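Local structure of tubulin-specific chaperone (Trypanosoma brucei, 4B6W) at residues E32-F35 and T36-T40; Q25-E28 and S29-N33; Q71-D74 and E75-I78. The protein acts as a tubulin-specific chaperone, cofactor B, probably binding alpha-tubulin and perhaps microtubule plus ends, this chain being its ubiquitin-like domain. All coordinates share one frame; numbering follows the deposited sequence.

Interaction 1 (E32-F35 and T36-T40); sequences ENVF and THFAT
Thr36 to Thr40 fold back on Glu32 to Phe35 in a local contact at the C-terminal end of helix 27-35, the helix that packs across the mixed sheet of this ubiquitin-like fold. Two helix carbonyls hold the turn together, and each takes two donors. Val34 O receives Phe38 N at 3.1 Å, nearly in line with the carbonyl bond, while His37 N comes in from above the carbonyl plane at 2.9 Å. Asn33 O accepts Thr36 N from above its plane and Thr36 OG1 within it, the hydroxyl standing 2.6 Å from that oxygen. The hydroxyl can turn back because OG1 sits between the backbone N and the carbonyl carbon (chi1 71°), and threonine thereby satisfies its own polar group on an exposed surface. The inner side is apolar. Val34 CG1 meets the ring atom Phe38 CD2 at 4.0 Å, and both residues continue into the core against Leu7 and Val80, with the Phe38 ring also stacked on His9. Asn33 and His37 are polar residues suited to the border of this core: Asn33 OD1 bonds to Tyr21 and Lys19, and His37 NE2 to Lys19, joining the helix end to strand 15-22. Ala39 takes a left-handed backbone conformation (phi 74°), uncommon for a residue with a CB, and its small side chain leaves its CA able to approach Phe35. Thr40 OG1 is hydrogen-bonded to Asp82 and His9. With CG anti to the backbone N (chi1 178°), the Phe35 ring lies on the exposed side alongside these later residues. Ala39 CA lies over one face in a CH-pi contact, 4.1 Å from the centroid, and Thr40 O approaches the ring edge close to its plane, 3.2 Å from Phe35 CD2.

Interaction 2 (Q25-E28 and S29-N33); sequences QTIE and SIKEN
Ser29, Ile27 and Glu28 bury the most surface in the first turn of helix 27-35, where Thr26 is the N-cap. Ser29 is held at the cap by several bonds. Its amide N donates to Thr26 OG1 at 3.1 Å, the capping bond, and its hydroxyl donates to Thr26 O at 2.7 Å, in the carbonyl plane and on a lone pair. A chi1 of 72° sets Ser29 OG between the backbone N and the carbonyl carbon, which brings it to Thr26 O. The same OG accepts Gln25 NE2 at 3.1 Å, with the hydroxyl oxygen almost in the plane of the Gln25 amide and an N-H...O angle of 163°. Because Gln25 OE1 takes the N-H of Gly22, both ends of this amide are used and its flip is settled. Thr26 O also receives Ile30 N, the first regular bond of the helix.

Ile27 supplies the apolar side. Its CD1 meets Ile30 CD1 at 3.9 Å, and its CG2 branch lies at the same distance from Lys31 CE. Both isoleucines press on Leu47 of strand 45-50, so branched aliphatic residues suit this sheet-facing side, whereas the extended Lys31 carries its ammonium past Ile27 to Met45 O and Asn63 OD1.

The extended Glu28 chain (chi1 179°) leads away on the exposed side. Glu28 O has a weak bond from Glu32 N and takes a water at 2.8 Å, which also donates to Glu32 OE2. The two carboxylates are like charges, Glu28 OE2 and Glu32 OE2 being 6.0 Å apart. At the helix start, the dipole would tend to stabilise the negative charge of Glu28, while Thr26 OG1 supplies the acceptor for Ser29 N and the Ser29 hydroxyl ties Thr26 O to the Gln25 amide.

Interaction 3 (Q71-D74 and E75-I78); sequences QCRD and EFVI
Phe76 packs its ring against the backbone and side chain of Arg73, and this is the dense part of the contact. Arg73 CB lies over one ring face, 3.9 Å from the centroid, in a CH-pi contact, and Arg73 N covers the same ring near its rim. The two side chains run side by side; CB and CG of the arginine do the packing, and the guanidinium, though nearly parallel to the ring (12°), lies beyond it. From the buried side, Cys72 SG touches Phe76 CB at 4.0 Å and stands oblique to the ring in a sulfur-aromatic contact; the small, apolar cysteine fits between this ring and Val5, Leu49 and Leu67. A type II beta turn from Arg73 to Phe76 leads the chain into strand 77-82, the central strand of the ubiquitin-like sheet, although its closing bond, Phe76 N to Arg73 O, is weak at 3.4 Å. The turn's outer corner is looser and exposed. There Glu75 adopts a positive phi of 81°, and its bent side chain folds back toward Asp74, bringing OE2 to 3.6 Å from Asp74 CB. Asp74 OD1 accepts from Lys4 N, and Glu75 OE1 makes a long, weak ion pair with Lys4 NZ.

Interactions 1 and 2 are the two ends of one element: interaction 2 opens helix 27-35 and interaction 1 closes it, with Glu32 and Asn33 shared and the centres about 10 Å apart. Interaction 3 follows later in the chain, where the loop after strand 56-58 turns into strand 77-82. Its centre lies about 15 Å from that of interaction 2 and about 18 Å from that of interaction 1, across the centre of the chain. The contacts of this ubiquitin-like domain thus lie at the two ends of its helix and at the start of the middle strand, and helix and strand meet in the core, where Ile30 CG2 packs on Ile78 CD1 at 4.3 Å.

Interaction 1 (E32-F35 and T36-T40)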
loop_
_atom_site.group_PDB
_atom_site.type_symbol
_atom_site.label_atom_id
_atom_site.label_comp_id
_atom_site.label_asym_id
_atom_site.label_seq_id
_atom_site.Cartn_x
_atom_site.Cartn_y
_atom_site.Cartn_z
ATOM N N GLU A 32 3.283 7.173 -4.457
ATOM C CA GLU A 32 4.110 7.632 -5.563
ATOM C C GLU A 32 4.870 6.476 -6.159
ATOM O O GLU A 32 4.863 6.281 -7.368
ATOM C CB GLU A 32 5.126 8.674 -5.102
ATOM C CG GLU A 32 4.525 10.045 -4.896
ATOM C CD GLU A 32 3.941 10.600 -6.172
ATOM O OE1 GLU A 32 4.685 10.611 -7.188
ATOM O OE2 GLU A 32 2.755 11.018 -6.142
ATOM N N ASN A 33 5.554 5.749 -5.294
ATOM C CA ASN A 33 6.276 4.545 -5.668
ATOM C C ASN A 33 5.396 3.455 -6.258
ATOM O O ASN A 33 5.741 2.859 -7.273
ATOM C CB ASN A 33 7.004 3.970 -4.469
ATOM C CG ASN A 33 7.867 2.831 -4.849
ATOM O OD1 ASN A 33 7.553 1.668 -4.551
ATOM N ND2 ASN A 33 8.932 3.130 -5.580
ATOM N N VAL A 34 4.250 3.237 -5.633
ATOM C CA VAL A 34 3.232 2.299 -6.120
ATOM C C VAL A 34 2.812 2.596 -7.565
ATOM O O VAL A 34 2.586 1.682 -8.349
ATOM C CB VAL A 34 2.006 2.251 -5.177
ATOM C CG1 VAL A 34 0.894 1.415 -5.779
ATOM C CG2 VAL A 34 2.404 1.659 -3.844
ATOM N N PHE A 35 2.749 3.880 -7.920
ATOM C CA PHE A 35 2.428 4.310 -9.294
ATOM C C PHE A 35 3.381 3.727 -10.333
ATOM O O PHE A 35 2.984 3.466 -11.461
ATOM C CB PHE A 35 2.440 5.842 -9.379
ATOM C CG PHE A 35 2.165 6.386 -10.762
ATOM C CD1 PHE A 35 3.203 6.539 -11.684
ATOM C CD2 PHE A 35 0.886 6.752 -11.128
ATOM C CE1 PHE A 35 2.969 7.049 -12.975
ATOM C CE2 PHE A 35 0.625 7.274 -12.413
ATOM C CZ PHE A 35 1.679 7.425 -13.341
ATOM N N THR A 36 4.637 3.517 -9.945
ATOM C CA THR A 36 5.635 2.905 -10.856
ATOM C C THR A 36 5.245 1.454 -11.272
ATOM O O THR A 36 5.644 0.982 -12.327
ATOM C CB THR A 36 7.104 3.001 -10.298
ATOM O OG1 THR A 36 7.297 2.131 -9.192
ATOM C CG2 THR A 36 7.405 4.414 -9.828
ATOM N N HIS A 37 4.427 0.785 -10.465
ATOM C CA HIS A 37 3.966 -0.571 -10.774
ATOM C C HIS A 37 2.555 -0.645 -11.364
ATOM O O HIS A 37 2.334 -1.382 -12.299
ATOM C CB HIS A 37 4.018 -1.452 -9.511
ATOM C CG HIS A 37 5.382 -1.543 -8.892
ATOM N ND1 HIS A 37 6.409 -2.269 -9.455
ATOM C CD2 HIS A 37 5.889 -0.975 -7.773
ATOM C CE1 HIS A 37 7.483 -2.161 -8.693
ATOM N NE2 HIS A 37 7.193 -1.384 -7.663
ATOM N N PHE A 38 1.605 0.090 -10.807
ATOM C CA PHE A 38 0.213 -0.047 -11.237
ATOM C C PHE A 38 -0.337 1.111 -12.085
ATOM O O PHE A 38 -1.173 0.879 -12.986
ATOM C CB PHE A 38 -0.688 -0.370 -10.046
ATOM C CG PHE A 38 -0.306 -1.653 -9.343
ATOM C CD1 PHE A 38 0.070 -2.788 -10.056
ATOM C CD2 PHE A 38 -0.312 -1.734 -7.989
ATOM C CE1 PHE A 38 0.446 -3.984 -9.382
ATOM C CE2 PHE A 38 0.044 -2.921 -7.347
ATOM C CZ PHE A 38 0.418 -4.038 -8.065
ATOM N N ALA A 39 0.144 2.325 -11.842
ATOM C CA ALA A 39 -0.137 3.457 -12.737
ATOM C C ALA A 39 -1.568 3.973 -12.613
ATOM O O ALA A 39 -2.093 4.519 -13.562
ATOM C CB ALA A 39 0.195 3.110 -14.230
ATOM N N THR A 40 -2.186 3.755 -11.445
ATOM C CA THR A 40 -3.354 4.520 -10.992
ATOM C C THR A 40 -2.784 5.836 -10.506
ATOM O O THR A 40 -1.820 5.809 -9.743
ATOM C CB THR A 40 -4.064 3.862 -9.754
ATOM O OG1 THR A 40 -4.440 2.516 -10.056
ATOM C CG2 THR A 40 -5.334 4.651 -9.348
#

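Interaction 2 (Q25-E28 and S29-N33)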
loop_
_atom_site.group_PDB
_atom_site.type_symbol
_atom_site.label_atom_id
_atom_site.label_comp_id
_atom_site.label_asym_id
_atom_site.label_seq_id
_atom_site.Cartn_x
_atom_site.Cartn_y
_atom_site.Cartn_z
ATOM N N GLN A 25 8.196 6.417 6.196
ATOM C CA GLN A 25 7.616 6.975 4.979
ATOM C C GLN A 25 6.149 7.324 5.138
ATOM O O GLN A 25 5.350 6.565 5.692
ATOM C CB GLN A 25 7.732 5.991 3.813
ATOM C CG GLN A 25 9.164 5.702 3.352
ATOM C CD GLN A 25 9.204 5.024 1.983
ATOM O OE1 GLN A 25 9.990 4.096 1.748
ATOM N NE2 GLN A 25 8.366 5.484 1.080
ATOM N N THR A 26 5.776 8.474 4.610
ATOM C CA THR A 26 4.378 8.874 4.601
ATOM C C THR A 26 3.669 7.978 3.614
ATOM O O THR A 26 4.273 7.544 2.625
ATOM C CB THR A 26 4.227 10.309 4.121
ATOM O OG1 THR A 26 4.766 10.388 2.788
ATOM C CG2 THR A 26 4.945 11.297 5.079
ATOM N N ILE A 27 2.397 7.704 3.864
ATOM C CA ILE A 27 1.597 6.957 2.895
ATOM C C ILE A 27 1.571 7.634 1.535
ATOM O O ILE A 27 1.514 6.967 0.521
ATOM C CB ILE A 27 0.144 6.735 3.389
ATOM C CG1 ILE A 27 0.166 5.890 4.678
ATOM C CG2 ILE A 27 -0.689 6.105 2.292
ATOM C CD1 ILE A 27 0.855 4.532 4.521
ATOM N N GLU A 28 1.636 8.953 1.501
ATOM C CA GLU A 28 1.675 9.665 0.212
ATOM C C GLU A 28 2.905 9.326 -0.628
ATOM O O GLU A 28 2.825 9.257 -1.863
ATOM C CB GLU A 28 1.716 11.161 0.462
ATOM C CG GLU A 28 1.793 12.017 -0.776
ATOM C CD GLU A 28 1.809 13.496 -0.422
ATOM O OE1 GLU A 28 1.075 13.869 0.533
ATOM O OE2 GLU A 28 2.567 14.267 -1.076
ATOM N N SER A 29 4.052 9.199 0.036
ATOM C CA SER A 29 5.297 8.893 -0.668
ATOM C C SER A 29 5.202 7.470 -1.211
ATOM O O SER A 29 5.660 7.201 -2.312
ATOM C CB SER A 29 6.504 9.052 0.258
ATOM O OG SER A 29 6.561 8.014 1.222
ATOM N N ILE A 30 4.549 6.580 -0.454
ATOM C CA ILE A 30 4.386 5.176 -0.857
ATOM C C ILE A 30 3.512 5.052 -2.108
ATOM O O ILE A 30 3.843 4.285 -3.017
ATOM C CB ILE A 30 3.809 4.308 0.293
ATOM C CG1 ILE A 30 4.824 4.192 1.427
ATOM C CG2 ILE A 30 3.391 2.911 -0.190
ATOM C CD1 ILE A 30 4.213 3.641 2.692
ATOM N N LYS A 31 2.431 5.821 -2.163
ATOM C CA LYS A 31 1.557 5.851 -3.345
ATOM C C LYS A 31 2.311 6.272 -4.625
ATOM O O LYS A 31 1.983 5.823 -5.736
ATOM C CB LYS A 31 0.387 6.812 -3.117
ATOM C CG LYS A 31 -0.634 6.347 -2.088
ATOM C CD LYS A 31 -1.867 7.268 -1.991
ATOM C CE LYS A 31 -2.810 6.778 -0.861
ATOM N NZ LYS A 31 -4.117 7.541 -0.754
ATOM N N GLU A 32 3.283 7.173 -4.457
ATOM C CA GLU A 32 4.110 7.632 -5.563
ATOM C C GLU A 32 4.870 6.476 -6.159
ATOM O O GLU A 32 4.863 6.281 -7.368
ATOM C CB GLU A 32 5.126 8.674 -5.102
ATOM C CG GLU A 32 4.525 10.045 -4.896
ATOM C CD GLU A 32 3.941 10.600 -6.172
ATOM O OE1 GLU A 32 4.685 10.611 -7.188
ATOM O OE2 GLU A 32 2.755 11.018 -6.142
ATOM N N ASN A 33 5.554 5.749 -5.294
ATOM C CA ASN A 33 6.276 4.545 -5.668
ATOM C C ASN A 33 5.396 3.455 -6.258
ATOM O O ASN A 33 5.741 2.859 -7.273
ATOM C CB ASN A 33 7.004 3.970 -4.469
ATOM C CG ASN A 33 7.867 2.831 -4.849
ATOM O OD1 ASN A 33 7.553 1.668 -4.551
ATOM N ND2 ASN A 33 8.932 3.130 -5.580
HETATM O O HOH W 1 1.235 10.610 -3.722
#

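Interaction 3 (Q71-D74 and E75-I78)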
loop_
_atom_site.group_PDB
_atom_site.type_symbol
_atom_site.label_atom_id
_atom_site.label_comp_id
_atom_site.label_asym_id
_atom_site.label_seq_id
_atom_site.Cartn_x
_atom_site.Cartn_y
_atom_site.Cartn_z
ATOM N N GLN A 71 1.293 0.194 12.229
ATOM C CA GLN A 71 1.888 -1.015 12.807
ATOM C C GLN A 71 2.175 -2.057 11.715
ATOM O O GLN A 71 2.071 -3.259 11.938
ATOM C CB GLN A 71 1.007 -1.582 13.941
ATOM C CG GLN A 71 0.708 -0.589 15.061
ATOM C CD GLN A 71 -0.281 -1.114 16.116
ATOM O OE1 GLN A 71 -1.510 -1.308 15.849
ATOM N NE2 GLN A 71 0.236 -1.301 17.345
ATOM N N CYS A 72 2.582 -1.582 10.543
ATOM C CA CYS A 72 2.978 -2.476 9.464
ATOM C C CYS A 72 4.201 -3.338 9.830
ATOM O O CYS A 72 5.114 -2.879 10.525
ATOM C CB CYS A 72 3.230 -1.691 8.201
ATOM S SG CYS A 72 3.479 -2.713 6.756
ATOM N N ARG A 73 4.183 -4.595 9.385
ATOM C CA ARG A 73 5.243 -5.546 9.684
ATOM C C ARG A 73 5.650 -6.240 8.409
ATOM O O ARG A 73 4.973 -6.118 7.383
ATOM C CB ARG A 73 4.795 -6.606 10.694
ATOM C CG ARG A 73 4.179 -6.080 12.007
ATOM C CD ARG A 73 5.149 -5.257 12.861
ATOM N NE ARG A 73 4.533 -4.813 14.117
ATOM C CZ ARG A 73 4.312 -5.605 15.172
ATOM N NH1 ARG A 73 4.646 -6.906 15.149
ATOM N NH2 ARG A 73 3.742 -5.101 16.269
ATOM N N ASP A 74 6.752 -6.983 8.473
ATOM C CA ASP A 74 7.175 -7.781 7.337
ATOM C C ASP A 74 6.076 -8.778 6.967
ATOM O O ASP A 74 5.400 -9.341 7.847
ATOM C CB ASP A 74 8.469 -8.538 7.638
ATOM C CG ASP A 74 9.678 -7.638 7.701
ATOM O OD1 ASP A 74 9.951 -6.916 6.753
ATOM O OD2 ASP A 74 10.385 -7.643 8.716
ATOM N N GLU A 75 5.914 -8.973 5.663
ATOM C CA GLU A 75 5.046 -9.989 5.072
ATOM C C GLU A 75 3.592 -9.560 5.025
ATOM O O GLU A 75 2.717 -10.340 4.658
ATOM C CB GLU A 75 5.209 -11.361 5.752
ATOM C CG GLU A 75 6.654 -11.740 6.224
ATOM C CD GLU A 75 7.724 -11.576 5.136
ATOM O OE1 GLU A 75 7.332 -11.659 3.937
ATOM O OE2 GLU A 75 8.953 -11.386 5.477
ATOM N N PHE A 76 3.346 -8.300 5.369
ATOM C CA PHE A 76 2.034 -7.677 5.272
ATOM C C PHE A 76 1.791 -7.328 3.810
ATOM O O PHE A 76 2.738 -7.341 3.026
ATOM C CB PHE A 76 1.966 -6.405 6.120
ATOM C CG PHE A 76 1.621 -6.633 7.569
ATOM C CD1 PHE A 76 1.989 -7.791 8.226
ATOM C CD2 PHE A 76 0.967 -5.650 8.284
ATOM C CE1 PHE A 76 1.678 -7.975 9.564
ATOM C CE2 PHE A 76 0.668 -5.814 9.632
ATOM C CZ PHE A 76 1.019 -6.980 10.268
ATOM N N VAL A 77 0.539 -6.997 3.459
ATOM C CA VAL A 77 0.165 -6.769 2.075
ATOM C C VAL A 77 -0.471 -5.408 1.980
ATOM O O VAL A 77 -1.395 -5.071 2.746
ATOM C CB VAL A 77 -0.819 -7.863 1.571
ATOM C CG1 VAL A 77 -1.317 -7.567 0.170
ATOM C CG2 VAL A 77 -0.160 -9.239 1.624
ATOM N N ILE A 78 0.055 -4.581 1.086
ATOM C CA ILE A 78 -0.588 -3.307 0.829
ATOM C C ILE A 78 -1.421 -3.532 -0.428
ATOM O O ILE A 78 -0.859 -3.837 -1.505
ATOM C CB ILE A 78 0.417 -2.175 0.592
ATOM C CG1 ILE A 78 1.106 -1.751 1.897
ATOM C CG2 ILE A 78 -0.292 -0.960 0.002
ATOM C CD1 ILE A 78 2.181 -0.711 1.720
#